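Local coordinates for protein aromatic-L-amino-acid decarboxylase (Catharanthus roseus, PDB 6EEW) that decarboxylates L-tryptophan to tryptamine and 5-hydroxy-L-tryptophan to serotonin, working as a homodimer with pyridoxal 5'-phosphate as cofactor, at residues N44-P49 against M93-Y98; E113-A118 against R374-W379; P252-A257 against W283-A288; S412-V417 against F427-D432. All coordinates share one frame; numbering follows the deposited sequence.

In the fold
In this group II decarboxylase the four contacts join different parts of one subunit. Interaction 3 pairs two neighbouring parallel strands of the seven-stranded sheet and ends near the pyridine ring of the cofactor carried by Lys-319; the side chain of Asp-287 is about 9 Å from a bound tryptophan. Interaction 2 closes a long loop within which interaction 3 is nested, their centres about 30 Å apart. Its Lys-377 has its side chain about 6 Å from that of His-318, an L-tryptophan-binding residue. Interactions 1 and 4 meet a common neighbour, helix 479-496, and their nearest atoms are about 8 Å apart. Helix 375-409 leads from interaction 2 toward interaction 4, about 45 Å away between centres.

Interaction 1 (N44-P49 against M93-Y98); sequences NVETYP and MSPNFY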
loop_
_atom_site.group_PDB
_atom_site.type_symbol
_atom_site.label_atom_id
_atom_site.label_comp_id
_atom_site.label_asym_id
_atom_site.label_seq_id
_atom_site.Cartn_x
_atom_site.Cartn_y
_atom_site.Cartn_z
ATOM N N ASN A 44 19.420 21.412 -5.010
ATOM C CA ASN A 44 20.583 21.076 -5.825
ATOM C C ASN A 44 20.347 19.982 -6.863
ATOM O O ASN A 44 21.272 19.671 -7.624
ATOM C CB ASN A 44 21.753 20.682 -4.915
ATOM C CG ASN A 44 22.266 21.855 -4.070
ATOM O OD1 ASN A 44 22.376 22.989 -4.544
ATOM N ND2 ASN A 44 22.576 21.576 -2.807
ATOM N N VAL A 45 19.165 19.363 -6.902
ATOM C CA VAL A 45 18.993 18.163 -7.726
ATOM C C VAL A 45 19.199 18.450 -9.209
ATOM O O VAL A 45 19.688 17.583 -9.948
ATOM C CB VAL A 45 17.604 17.533 -7.487
ATOM C CG1 VAL A 45 16.505 18.532 -7.828
ATOM C CG2 VAL A 45 17.458 16.248 -8.289
ATOM N N GLU A 46 18.809 19.640 -9.680
ATOM C CA GLU A 46 19.031 19.969 -11.085
ATOM C C GLU A 46 20.489 19.799 -11.467
ATOM O O GLU A 46 20.802 19.617 -12.648
ATOM C CB GLU A 46 18.586 21.405 -11.375
ATOM C CG GLU A 46 18.793 21.833 -12.820
ATOM C CD GLU A 46 18.197 23.201 -13.125
ATOM O OE1 GLU A 46 17.470 23.748 -12.268
ATOM O OE2 GLU A 46 18.458 23.733 -14.225
ATOM N N THR A 47 21.380 19.820 -10.480
ATOM C CA THR A 47 22.808 19.673 -10.702
ATOM C C THR A 47 23.211 18.226 -10.949
ATOM O O THR A 47 24.203 17.976 -11.642
ATOM C CB THR A 47 23.562 20.228 -9.494
ATOM O OG1 THR A 47 23.625 21.661 -9.582
ATOM C CG2 THR A 47 24.958 19.624 -9.391
ATOM N N TYR A 48 22.480 17.271 -10.390
ATOM C CA TYR A 48 22.881 15.886 -10.534
ATOM C C TYR A 48 22.475 15.366 -11.909
ATOM O O TYR A 48 21.535 15.876 -12.519
ATOM C CB TYR A 48 22.233 15.019 -9.457
ATOM C CG TYR A 48 22.346 15.550 -8.041
ATOM C CD1 TYR A 48 23.407 16.355 -7.654
ATOM C CD2 TYR A 48 21.400 15.213 -7.082
ATOM C CE1 TYR A 48 23.502 16.835 -6.358
ATOM C CE2 TYR A 48 21.489 15.684 -5.788
ATOM C CZ TYR A 48 22.541 16.494 -5.430
ATOM O OH TYR A 48 22.634 16.962 -4.138
ATOM N N PRO A 49 23.174 14.361 -12.429
ATOM C CA PRO A 49 22.667 13.685 -13.628
ATOM C C PRO A 49 21.298 13.096 -13.337
ATOM O O PRO A 49 21.076 12.491 -12.284
ATOM C CB PRO A 49 23.715 12.598 -13.898
ATOM C CG PRO A 49 24.421 12.406 -12.583
ATOM C CD PRO A 49 24.400 13.736 -11.903
ATOM N N MET A 93 12.714 13.788 -9.060
ATOM C CA MET A 93 12.411 15.151 -8.637
ATOM C C MET A 93 13.169 16.210 -9.425
ATOM O O MET A 93 13.025 17.395 -9.118
ATOM C CB MET A 93 12.714 15.326 -7.147
ATOM C CG MET A 93 11.770 14.585 -6.231
ATOM S SD MET A 93 10.061 15.008 -6.563
ATOM C CE MET A 93 9.584 13.626 -7.603
ATOM N N SER A 94 14.022 15.822 -10.362
ATOM C CA SER A 94 14.777 16.806 -11.118
ATOM C C SER A 94 13.840 17.576 -12.043
ATOM O O SER A 94 12.913 16.993 -12.613
ATOM C CB SER A 94 15.881 16.140 -11.933
ATOM O OG SER A 94 16.558 17.096 -12.735
ATOM N N PRO A 95 14.056 18.885 -12.222
ATOM C CA PRO A 95 13.299 19.612 -13.250
ATOM C C PRO A 95 13.552 19.096 -14.655
ATOM O O PRO A 95 12.823 19.482 -15.580
ATOM C CB PRO A 95 13.781 21.057 -13.085
ATOM C CG PRO A 95 15.126 20.939 -12.511
ATOM C CD PRO A 95 15.062 19.746 -11.577
ATOM N N ASN A 96 14.545 18.234 -14.855
ATOM C CA ASN A 96 14.856 17.717 -16.178
ATOM C C ASN A 96 14.445 16.261 -16.339
ATOM O O ASN A 96 14.883 15.594 -17.280
ATOM C CB ASN A 96 16.340 17.907 -16.472
ATOM C CG ASN A 96 16.731 19.376 -16.529
ATOM O OD1 ASN A 96 16.030 20.198 -17.133
ATOM N ND2 ASN A 96 17.841 19.718 -15.884
ATOM N N PHE A 97 13.598 15.765 -15.447
ATOM C CA PHE A 97 13.022 14.432 -15.564
ATOM C C PHE A 97 11.712 14.523 -16.332
ATOM O O PHE A 97 10.750 15.115 -15.840
ATOM C CB PHE A 97 12.794 13.827 -14.179
ATOM C CG PHE A 97 12.125 12.479 -14.201
ATOM C CD1 PHE A 97 10.745 12.379 -14.327
ATOM C CD2 PHE A 97 12.857 11.323 -14.083
ATOM C CE1 PHE A 97 10.124 11.145 -14.340
ATOM C CE2 PHE A 97 12.236 10.097 -14.103
ATOM C CZ PHE A 97 10.872 10.010 -14.236
ATOM N N TYR A 98 11.660 13.887 -17.512
ATOM C CA TYR A 98 10.472 13.908 -18.365
ATOM C C TYR A 98 10.023 12.504 -18.744
ATOM O O TYR A 98 9.313 12.334 -19.742
ATOM C CB TYR A 98 10.713 14.714 -19.648
ATOM C CG TYR A 98 11.270 16.094 -19.413
ATOM C CD1 TYR A 98 10.445 17.146 -19.050
ATOM C CD2 TYR A 98 12.622 16.347 -19.562
ATOM C CE1 TYR A 98 10.959 18.407 -18.820
ATOM C CE2 TYR A 98 13.140 17.605 -19.339
ATOM C CZ TYR A 98 12.307 18.630 -18.973
ATOM O OH TYR A 98 12.824 19.882 -18.753
#
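Glu-46 passes the CG corner of Pro-95, where the turn that follows helix 24-44 packs on a type I beta turn running from Ser-94 to Phe-97. From its root outward, Glu-46 CB sits 3.7 Å from Pro-95 CG. The chain is extended, with CG anti to the backbone N (chi1 180°), and crosses the proline at about a right angle. Glu-46 CG also comes within 3.8 Å of Asn-96 ND2. Glu-46 CD is 3.9 Å from Pro-95 CG, and OE1 is 3.7 Å from the same atom. The carboxylate itself is held from helix 479-496, by a salt bridge from OE2 to Arg-484 and a hydrogen bond between OE1 and His-481.

Beside it, Val-45 turns both methyls onto the start of the second segment. Val-45 CG2 lies 3.9 Å from Ser-94 CA. Val-45 CG1 lies 4.2 Å from Pro-95 CD. An alanine in place of Val-45 would probably open a gap beside Ser-94 CA and CB and leave Pro-95 CD with less apolar contact on that side. Met-93 also packs on Leu-119 of the second subunit. Inside the turn, Ser-94 makes an ST turn: its OG accepts a nearly straight bond from Asn-96 N, 3.1 Å long with 167° at the hydrogen.

Interaction 2 (E113-A118 against R374-W379); sequences EMLSTA and RSLKLW
Helices 107-119 and 375-409 pack nearly antiparallel through Glu-113, Leu-115 and Ser-116 on one side and Leu-376 and Lys-377 on the other, the axes of the short segments 8.7 Å apart and at 154°. This helix pair is part of the dimer interface: Met-114 and Leu-115 pack on Val-35 and Ile-81 of the second subunit.

Across the pair, Leu-376 presents a single methyl, CD2, to Leu-115, and the two side chains cross at about a right angle. Leu-376 CD2 lies 3.5 Å from Leu-115 CG and 3.6 Å from Leu-115 CD2, and it also touches the backbone of the following residue, 3.6 Å from Ser-116 N. Ser-116 sends its hydroxyl to Phe-373 O.

Glu-113 and Lys-377 run side by side, pointing the same way. The lysine is fully extended beyond CG, while the glutamate bends at chi2 (-79°), which brings its carboxylate round to the ammonium. Lys-377 NZ is gripped by Glu-113 together with Tyr-324 O and Asp-326 O; three acceptors around a buried ammonium would probably favour its protonated form. Within the salt bridge, Glu-113 OE2 takes Lys-377 NZ on its anti lone pair at 2.7 Å.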
loop_
_atom_site.group_PDB
_atom_site.type_symbol
_atom_site.label_atom_id
_atom_site.label_comp_id
_atom_site.label_asym_id
_atom_site.label_seq_id
_atom_site.Cartn_x
_atom_site.Cartn_y
_atom_site.Cartn_z
ATOM N N GLU A 113 2.374 14.063 4.885
ATOM C CA GLU A 113 3.096 12.808 5.030
ATOM C C GLU A 113 3.785 12.726 6.385
ATOM O O GLU A 113 3.650 11.727 7.103
ATOM C CB GLU A 113 4.106 12.656 3.896
ATOM C CG GLU A 113 3.478 12.109 2.623
ATOM C CD GLU A 113 3.274 10.585 2.670
ATOM O OE1 GLU A 113 3.826 9.935 3.593
ATOM O OE2 GLU A 113 2.561 10.035 1.793
ATOM N N MET A 114 4.535 13.771 6.748
ATOM C CA MET A 114 5.223 13.788 8.034
ATOM C C MET A 114 4.250 13.544 9.171
ATOM O O MET A 114 4.483 12.689 10.033
ATOM C CB MET A 114 5.939 15.115 8.237
ATOM C CG MET A 114 7.126 15.340 7.333
ATOM S SD MET A 114 7.867 16.951 7.670
ATOM C CE MET A 114 8.502 16.700 9.329
ATOM N N LEU A 115 3.172 14.325 9.213
ATOM C CA LEU A 115 2.227 14.230 10.318
ATOM C C LEU A 115 1.500 12.894 10.310
ATOM O O LEU A 115 1.360 12.252 11.359
ATOM C CB LEU A 115 1.246 15.393 10.246
ATOM C CG LEU A 115 0.180 15.621 11.312
ATOM C CD1 LEU A 115 0.786 15.667 12.699
ATOM C CD2 LEU A 115 -0.590 16.901 10.996
ATOM N N SER A 116 1.046 12.450 9.131
ATOM C CA SER A 116 0.343 11.183 9.026
ATOM C C SER A 116 1.209 10.047 9.533
ATOM O O SER A 116 0.723 9.130 10.212
ATOM C CB SER A 116 -0.050 10.947 7.568
ATOM O OG SER A 116 -0.532 9.630 7.384
ATOM N N THR A 117 2.507 10.102 9.223
ATOM C CA THR A 117 3.425 9.080 9.681
ATOM C C THR A 117 3.659 9.184 11.183
ATOM O O THR A 117 3.481 8.207 11.915
ATOM C CB THR A 117 4.732 9.202 8.914
ATOM O OG1 THR A 117 4.473 8.973 7.523
ATOM C CG2 THR A 117 5.725 8.175 9.436
ATOM N N ALA A 118 3.987 10.377 11.668
ATOM C CA ALA A 118 4.267 10.554 13.087
ATOM C C ALA A 118 3.108 10.066 13.946
ATOM O O ALA A 118 3.325 9.438 14.987
ATOM C CB ALA A 118 4.573 12.021 13.378
ATOM N N ARG A 374 -4.287 8.291 5.503
ATOM C CA ARG A 374 -3.982 8.636 4.121
ATOM C C ARG A 374 -4.569 9.984 3.702
ATOM O O ARG A 374 -3.989 10.677 2.860
ATOM C CB ARG A 374 -4.503 7.532 3.190
ATOM C CG ARG A 374 -3.818 6.169 3.300
ATOM C CD ARG A 374 -4.519 5.090 2.450
ATOM N NE ARG A 374 -3.840 3.803 2.582
ATOM C CZ ARG A 374 -4.332 2.634 2.178
ATOM N NH1 ARG A 374 -5.526 2.568 1.605
ATOM N NH2 ARG A 374 -3.628 1.520 2.347
ATOM N N SER A 375 -5.722 10.365 4.250
ATOM C CA SER A 375 -6.457 11.516 3.741
ATOM C C SER A 375 -5.870 12.843 4.200
ATOM O O SER A 375 -6.169 13.887 3.594
ATOM C CB SER A 375 -7.918 11.428 4.188
ATOM O OG SER A 375 -8.006 11.496 5.611
ATOM N N LEU A 376 -5.034 12.822 5.242
ATOM C CA LEU A 376 -4.537 14.063 5.826
ATOM C C LEU A 376 -3.807 14.903 4.788
ATOM O O LEU A 376 -4.047 16.109 4.659
ATOM C CB LEU A 376 -3.597 13.749 6.989
ATOM C CG LEU A 376 -3.042 14.938 7.770
ATOM C CD1 LEU A 376 -4.161 15.662 8.572
ATOM C CD2 LEU A 376 -1.879 14.500 8.675
ATOM N N LYS A 377 -2.884 14.287 4.056
ATOM C CA LYS A 377 -2.095 15.066 3.117
ATOM C C LYS A 377 -2.960 15.601 1.980
ATOM O O LYS A 377 -2.729 16.720 1.513
ATOM C CB LYS A 377 -0.930 14.220 2.597
ATOM C CG LYS A 377 -1.329 13.035 1.722
ATOM C CD LYS A 377 -0.078 12.376 1.151
ATOM C CE LYS A 377 -0.384 11.101 0.378
ATOM N NZ LYS A 377 0.872 10.475 -0.206
ATOM N N LEU A 378 -3.978 14.849 1.544
ATOM C CA LEU A 378 -4.882 15.378 0.518
ATOM C C LEU A 378 -5.642 16.596 1.033
ATOM O O LEU A 378 -5.753 17.616 0.338
ATOM C CB LEU A 378 -5.877 14.316 0.066
ATOM C CG LEU A 378 -5.515 13.362 -1.067
ATOM C CD1 LEU A 378 -6.804 12.688 -1.543
ATOM C CD2 LEU A 378 -4.808 14.088 -2.212
ATOM N N TRP A 379 -6.212 16.482 2.236
ATOM C CA TRP A 379 -6.861 17.615 2.884
ATOM C C TRP A 379 -5.941 18.823 2.914
ATOM O O TRP A 379 -6.354 19.940 2.582
ATOM C CB TRP A 379 -7.280 17.221 4.294
ATOM C CG TRP A 379 -8.123 18.214 5.029
ATOM C CD1 TRP A 379 -9.277 18.797 4.596
ATOM C CD2 TRP A 379 -7.908 18.695 6.368
ATOM N NE1 TRP A 379 -9.781 19.636 5.574
ATOM C CE2 TRP A 379 -8.960 19.583 6.670
ATOM C CE3 TRP A 379 -6.919 18.468 7.334
ATOM C CZ2 TRP A 379 -9.054 20.234 7.898
ATOM C CZ3 TRP A 379 -7.011 19.115 8.551
ATOM C CH2 TRP A 379 -8.070 19.989 8.823
#

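Interaction 3 (P252-A257 against W283-A288); sequences PLFLCA and WIHVDA
Leu-255 N donates to Trp-283 O at 2.8 Å, the shortest of five backbone bonds that alternate between the two strands. The carbonyl of the same residue, Leu-255 O, accepts from His-285 N at 2.9 Å, nearly straight at 172°, and Ala-257 continues the pattern with His-285 O and Asp-287 N.

Phe-254, Trp-283, Cys-256 and His-285 share one face of the sheet. The Phe-254 ring is tilted 26° from the five-membered ring of Trp-283 and slid so far that the two barely overlap, with Phe-254 CE2 3.7 Å from Trp-283 CD1. Its tip, Phe-254 CZ, presses on His-285 CB at 3.4 Å. An alanine in place of Phe-254 would probably open a gap beside Trp-283 CD1 and leave His-285 CB without its neighbour.

Strands 251-258 and 283-287, joined through helix 270-280, form a beta-alpha-beta crossover of the large sheet. Against that helix lies the other face, where Leu-255 CD2 meets Ile-284 CD1 at 3.7 Å. Ser-312 on the next strand binds both Trp-283 NE1 and His-285 ND1, which would help fix the rotation of both rings, and His-285 NE2 is hydrogen-bonded to Ser-314 OG. Asp-287 OD2 lies close to the pyridine N1 of the cofactor carried by Lys-319.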
loop_
_atom_site.group_PDB
_atom_site.type_symbol
_atom_site.label_atom_id
_atom_site.label_comp_id
_atom_site.label_asym_id
_atom_site.label_seq_id
_atom_site.Cartn_x
_atom_site.Cartn_y
_atom_site.Cartn_z
ATOM N N PRO A 252 -19.953 -11.241 -20.381
ATOM C CA PRO A 252 -19.145 -10.016 -20.277
ATOM C C PRO A 252 -19.257 -9.397 -18.894
ATOM O O PRO A 252 -20.352 -9.085 -18.414
ATOM C CB PRO A 252 -19.746 -9.101 -21.354
ATOM C CG PRO A 252 -20.528 -10.012 -22.276
ATOM C CD PRO A 252 -21.028 -11.117 -21.377
ATOM N N LEU A 253 -18.109 -9.135 -18.286
ATOM C CA LEU A 253 -18.036 -8.846 -16.865
ATOM C C LEU A 253 -17.471 -7.469 -16.571
ATOM O O LEU A 253 -18.056 -6.710 -15.783
ATOM C CB LEU A 253 -17.152 -9.904 -16.200
ATOM C CG LEU A 253 -16.927 -9.829 -14.696
ATOM C CD1 LEU A 253 -18.133 -10.338 -13.916
ATOM C CD2 LEU A 253 -15.661 -10.593 -14.347
ATOM N N PHE A 254 -16.361 -7.113 -17.200
ATOM C CA PHE A 254 -15.609 -5.964 -16.732
ATOM C C PHE A 254 -14.984 -5.292 -17.931
ATOM O O PHE A 254 -14.449 -5.963 -18.822
ATOM C CB PHE A 254 -14.511 -6.362 -15.746
ATOM C CG PHE A 254 -13.808 -5.195 -15.100
ATOM C CD1 PHE A 254 -12.635 -4.689 -15.621
ATOM C CD2 PHE A 254 -14.314 -4.632 -13.947
ATOM C CE1 PHE A 254 -11.986 -3.621 -15.001
ATOM C CE2 PHE A 254 -13.665 -3.565 -13.314
ATOM C CZ PHE A 254 -12.503 -3.063 -13.845
ATOM N N LEU A 255 -15.051 -3.967 -17.933
ATOM C CA LEU A 255 -14.471 -3.146 -18.977
ATOM C C LEU A 255 -13.653 -2.094 -18.269
ATOM O O LEU A 255 -14.171 -1.389 -17.391
ATOM C CB LEU A 255 -15.545 -2.493 -19.855
ATOM C CG LEU A 255 -14.969 -1.367 -20.706
ATOM C CD1 LEU A 255 -13.988 -1.964 -21.729
ATOM C CD2 LEU A 255 -16.088 -0.533 -21.383
ATOM N N CYS A 256 -12.377 -2.024 -18.617
ATOM C CA CYS A 256 -11.475 -1.009 -18.099
ATOM C C CYS A 256 -11.311 0.019 -19.200
ATOM O O CYS A 256 -10.609 -0.229 -20.184
ATOM C CB CYS A 256 -10.137 -1.626 -17.708
ATOM S SG CYS A 256 -8.983 -0.466 -16.974
ATOM N N ALA A 257 -11.958 1.169 -19.036
ATOM C CA ALA A 257 -11.811 2.283 -19.962
ATOM C C ALA A 257 -10.742 3.230 -19.424
ATOM O O ALA A 257 -10.868 3.749 -18.306
ATOM C CB ALA A 257 -13.141 3.007 -20.141
ATOM N N TRP A 283 -19.599 -4.225 -15.864
ATOM C CA TRP A 283 -19.072 -3.229 -14.942
ATOM C C TRP A 283 -18.000 -2.424 -15.650
ATOM O O TRP A 283 -17.006 -2.984 -16.114
ATOM C CB TRP A 283 -18.474 -3.894 -13.713
ATOM C CG TRP A 283 -17.910 -2.933 -12.730
ATOM C CD1 TRP A 283 -16.965 -1.968 -12.963
ATOM C CD2 TRP A 283 -18.165 -2.906 -11.326
ATOM N NE1 TRP A 283 -16.661 -1.311 -11.797
ATOM C CE2 TRP A 283 -17.378 -1.876 -10.776
ATOM C CE3 TRP A 283 -18.998 -3.643 -10.480
ATOM C CZ2 TRP A 283 -17.413 -1.556 -9.431
ATOM C CZ3 TRP A 283 -19.027 -3.325 -9.147
ATOM C CH2 TRP A 283 -18.242 -2.295 -8.633
ATOM N N ILE A 284 -18.178 -1.117 -15.726
ATOM C CA ILE A 284 -17.194 -0.258 -16.366
ATOM C C ILE A 284 -16.454 0.539 -15.304
ATOM O O ILE A 284 -17.065 1.231 -14.471
ATOM C CB ILE A 284 -17.831 0.653 -17.429
ATOM C CG1 ILE A 284 -16.748 1.523 -18.077
ATOM C CG2 ILE A 284 -19.003 1.450 -16.852
ATOM C CD1 ILE A 284 -17.244 2.288 -19.277
ATOM N N HIS A 285 -15.132 0.433 -15.336
ATOM C CA HIS A 285 -14.261 1.179 -14.450
ATOM C C HIS A 285 -13.415 2.094 -15.310
ATOM O O HIS A 285 -12.847 1.655 -16.318
ATOM C CB HIS A 285 -13.359 0.259 -13.610
ATOM C CG HIS A 285 -12.316 1.004 -12.841
ATOM N ND1 HIS A 285 -12.541 1.513 -11.580
ATOM C CD2 HIS A 285 -11.060 1.386 -13.183
ATOM C CE1 HIS A 285 -11.461 2.164 -11.171
ATOM N NE2 HIS A 285 -10.548 2.097 -12.125
ATOM N N VAL A 286 -13.340 3.356 -14.919
ATOM C CA VAL A 286 -12.537 4.339 -15.623
ATOM C C VAL A 286 -11.239 4.507 -14.848
ATOM O O VAL A 286 -11.235 4.978 -13.699
ATOM C CB VAL A 286 -13.287 5.661 -15.799
ATOM C CG1 VAL A 286 -12.368 6.705 -16.371
ATOM C CG2 VAL A 286 -14.483 5.433 -16.728
ATOM N N ASP A 287 -10.144 4.083 -15.485
ATOM C CA ASP A 287 -8.793 4.293 -14.969
ATOM C C ASP A 287 -8.332 5.662 -15.453
ATOM O O ASP A 287 -8.001 5.841 -16.628
ATOM C CB ASP A 287 -7.842 3.198 -15.441
ATOM C CG ASP A 287 -6.397 3.454 -15.009
ATOM O OD1 ASP A 287 -6.174 4.279 -14.087
ATOM O OD2 ASP A 287 -5.477 2.825 -15.575
ATOM N N ALA A 288 -8.340 6.638 -14.548
ATOM C CA ALA A 288 -7.824 7.957 -14.869
ATOM C C ALA A 288 -6.634 8.258 -13.977
ATOM O O ALA A 288 -6.594 9.308 -13.327
ATOM C CB ALA A 288 -8.913 9.021 -14.714
#

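Interaction 4 (S412-V417 against F427-D432); sequences SRFEIV and FRLKPD
Leu-429 sets its CD2 methyl squarely over the Phe-414 ring, a CH-pi contact 3.5 Å from the centroid and 13° off the ring normal. The phenyl reaches it because CG lies anti to the carbonyl carbon (chi1 -65°), which runs the two side chains alongside each other. Phe-414 CD2 also touches the edge of the Phe-427 ring, and Phe-427 CB in turn meets Ile-416 CD1 at 4.1 Å.

Glu-415 and Arg-428 likewise run side by side. Glu-415 OE2 takes Arg-428 NH1 at 2.7 Å in a salt bridge; the oxygen lies near the guanidinium plane, but the nitrogen comes from above the carboxylate plane, 50° out of it. Val-417 CG2 packs across the arginine stem, 3.4 Å from Arg-428 CD.

These side chains come from a beta hairpin, strands 414-416 and 424-429; Glu-415 and Arg-428 point to one face, Ile-416 and Phe-427 to the other. Glu-415 and Arg-428 form a hydrogen-bonded pair, each backbone N donating to the other's O. Past the strands, Lys-430 N donates to Arg-413 O at 2.6 Å.

Helices cover the aromatic side from outside. Phe-414 packs on Ile-489 and Thr-493 of helix 479-496, and Phe-427 meets Phe-404 of helix 375-409 edge-to-face. Arg-413 makes salt bridges to Asp-411 through NH2 and to Asp-494 of helix 479-496 through NH1.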
loop_
_atom_site.group_PDB
_atom_site.type_symbol
_atom_site.label_atom_id
_atom_site.label_comp_id
_atom_site.label_asym_id
_atom_site.label_seq_id
_atom_site.Cartn_x
_atom_site.Cartn_y
_atom_site.Cartn_z
ATOM N N SER A 412 10.709 20.858 -39.458
ATOM C CA SER A 412 10.197 19.936 -40.462
ATOM C C SER A 412 10.895 18.586 -40.425
ATOM O O SER A 412 10.458 17.668 -41.130
ATOM C CB SER A 412 10.319 20.566 -41.851
ATOM O OG SER A 412 11.647 20.983 -42.092
ATOM N N ARG A 413 11.989 18.458 -39.670
ATOM C CA ARG A 413 12.635 17.162 -39.519
ATOM C C ARG A 413 11.860 16.265 -38.565
ATOM O O ARG A 413 11.912 15.038 -38.691
ATOM C CB ARG A 413 14.064 17.340 -39.005
ATOM C CG ARG A 413 14.950 18.172 -39.912
ATOM C CD ARG A 413 16.287 18.475 -39.247
ATOM N NE ARG A 413 16.133 19.115 -37.940
ATOM C CZ ARG A 413 17.149 19.553 -37.200
ATOM N NH1 ARG A 413 18.396 19.426 -37.637
ATOM N NH2 ARG A 413 16.920 20.121 -36.024
ATOM N N PHE A 414 11.112 16.860 -37.647
ATOM C CA PHE A 414 10.348 16.153 -36.636
ATOM C C PHE A 414 8.871 16.129 -37.008
ATOM O O PHE A 414 8.406 16.887 -37.862
ATOM C CB PHE A 414 10.533 16.821 -35.273
ATOM C CG PHE A 414 11.939 16.753 -34.747
ATOM C CD1 PHE A 414 12.882 17.693 -35.126
ATOM C CD2 PHE A 414 12.303 15.783 -33.829
ATOM C CE1 PHE A 414 14.170 17.642 -34.631
ATOM C CE2 PHE A 414 13.590 15.731 -33.326
ATOM C CZ PHE A 414 14.523 16.659 -33.727
ATOM N N GLU A 415 8.134 15.248 -36.342
ATOM C CA GLU A 415 6.701 15.141 -36.545
ATOM C C GLU A 415 6.063 14.770 -35.222
ATOM O O GLU A 415 6.641 14.009 -34.438
ATOM C CB GLU A 415 6.373 14.096 -37.621
ATOM C CG GLU A 415 6.357 12.649 -37.141
ATOM C CD GLU A 415 5.895 11.685 -38.226
ATOM O OE1 GLU A 415 5.883 12.076 -39.416
ATOM O OE2 GLU A 415 5.533 10.541 -37.896
ATOM N N ILE A 416 4.875 15.317 -34.985
ATOM C CA ILE A 416 4.054 14.911 -33.852
ATOM C C ILE A 416 3.268 13.674 -34.273
ATOM O O ILE A 416 2.486 13.722 -35.228
ATOM C CB ILE A 416 3.116 16.043 -33.408
ATOM C CG1 ILE A 416 3.900 17.337 -33.165
ATOM C CG2 ILE A 416 2.390 15.641 -32.138
ATOM C CD1 ILE A 416 4.882 17.257 -32.011
ATOM N N VAL A 417 3.456 12.572 -33.542
ATOM C CA VAL A 417 2.937 11.279 -33.980
ATOM C C VAL A 417 1.446 11.144 -33.688
ATOM O O VAL A 417 0.698 10.566 -34.484
ATOM C CB VAL A 417 3.744 10.153 -33.312
ATOM C CG1 VAL A 417 3.175 8.796 -33.689
ATOM C CG2 VAL A 417 5.216 10.257 -33.697
ATOM N N PHE A 427 6.612 12.463 -30.089
ATOM C CA PHE A 427 7.200 13.023 -31.303
ATOM C C PHE A 427 8.292 12.101 -31.833
ATOM O O PHE A 427 8.690 11.129 -31.184
ATOM C CB PHE A 427 7.750 14.428 -31.058
ATOM C CG PHE A 427 8.896 14.478 -30.087
ATOM C CD1 PHE A 427 8.685 14.292 -28.732
ATOM C CD2 PHE A 427 10.189 14.712 -30.535
ATOM C CE1 PHE A 427 9.740 14.342 -27.841
ATOM C CE2 PHE A 427 11.250 14.763 -29.651
ATOM C CZ PHE A 427 11.027 14.575 -28.301
ATOM N N ARG A 428 8.772 12.406 -33.036
ATOM C CA ARG A 428 9.842 11.598 -33.616
ATOM C C ARG A 428 10.503 12.377 -34.746
ATOM O O ARG A 428 9.984 13.387 -35.218
ATOM C CB ARG A 428 9.288 10.256 -34.119
ATOM C CG ARG A 428 8.599 10.356 -35.478
ATOM C CD ARG A 428 7.704 9.153 -35.790
ATOM N NE ARG A 428 8.333 8.080 -36.553
ATOM C CZ ARG A 428 7.908 7.674 -37.747
ATOM N NH1 ARG A 428 6.867 8.265 -38.321
ATOM N NH2 ARG A 428 8.525 6.682 -38.374
ATOM N N LEU A 429 11.672 11.905 -35.161
ATOM C CA LEU A 429 12.289 12.385 -36.388
ATOM C C LEU A 429 11.628 11.710 -37.581
ATOM O O LEU A 429 11.445 10.488 -37.581
ATOM C CB LEU A 429 13.790 12.104 -36.382
ATOM C CG LEU A 429 14.679 13.099 -35.636
ATOM C CD1 LEU A 429 16.064 12.507 -35.420
ATOM C CD2 LEU A 429 14.776 14.415 -36.409
ATOM N N LYS A 430 11.261 12.498 -38.591
ATOM C CA LYS A 430 10.635 11.907 -39.761
ATOM C C LYS A 430 11.584 10.903 -40.416
ATOM O O LYS A 430 12.807 11.061 -40.365
ATOM C CB LYS A 430 10.243 12.977 -40.777
ATOM C CG LYS A 430 9.042 13.821 -40.395
ATOM C CD LYS A 430 8.710 14.782 -41.531
ATOM C CE LYS A 430 7.433 15.554 -41.267
ATOM N NZ LYS A 430 7.207 16.580 -42.316
ATOM N N PRO A 431 11.041 9.872 -41.064
ATOM C CA PRO A 431 11.909 8.863 -41.692
ATOM C C PRO A 431 12.865 9.411 -42.744
ATOM O O PRO A 431 13.966 8.867 -42.912
ATOM C CB PRO A 431 10.905 7.873 -42.308
ATOM C CG PRO A 431 9.545 8.510 -42.165
ATOM C CD PRO A 431 9.638 9.436 -41.003
ATOM N N ASP A 432 12.489 10.467 -43.458
ATOM C CA ASP A 432 13.294 10.944 -44.577
ATOM C C ASP A 432 14.471 11.817 -44.155
ATOM O O ASP A 432 15.253 12.227 -45.021
ATOM C CB ASP A 432 12.408 11.709 -45.565
ATOM C CG ASP A 432 11.690 12.881 -44.920
ATOM O OD1 ASP A 432 11.768 13.021 -43.681
ATOM O OD2 ASP A 432 11.054 13.671 -45.650
#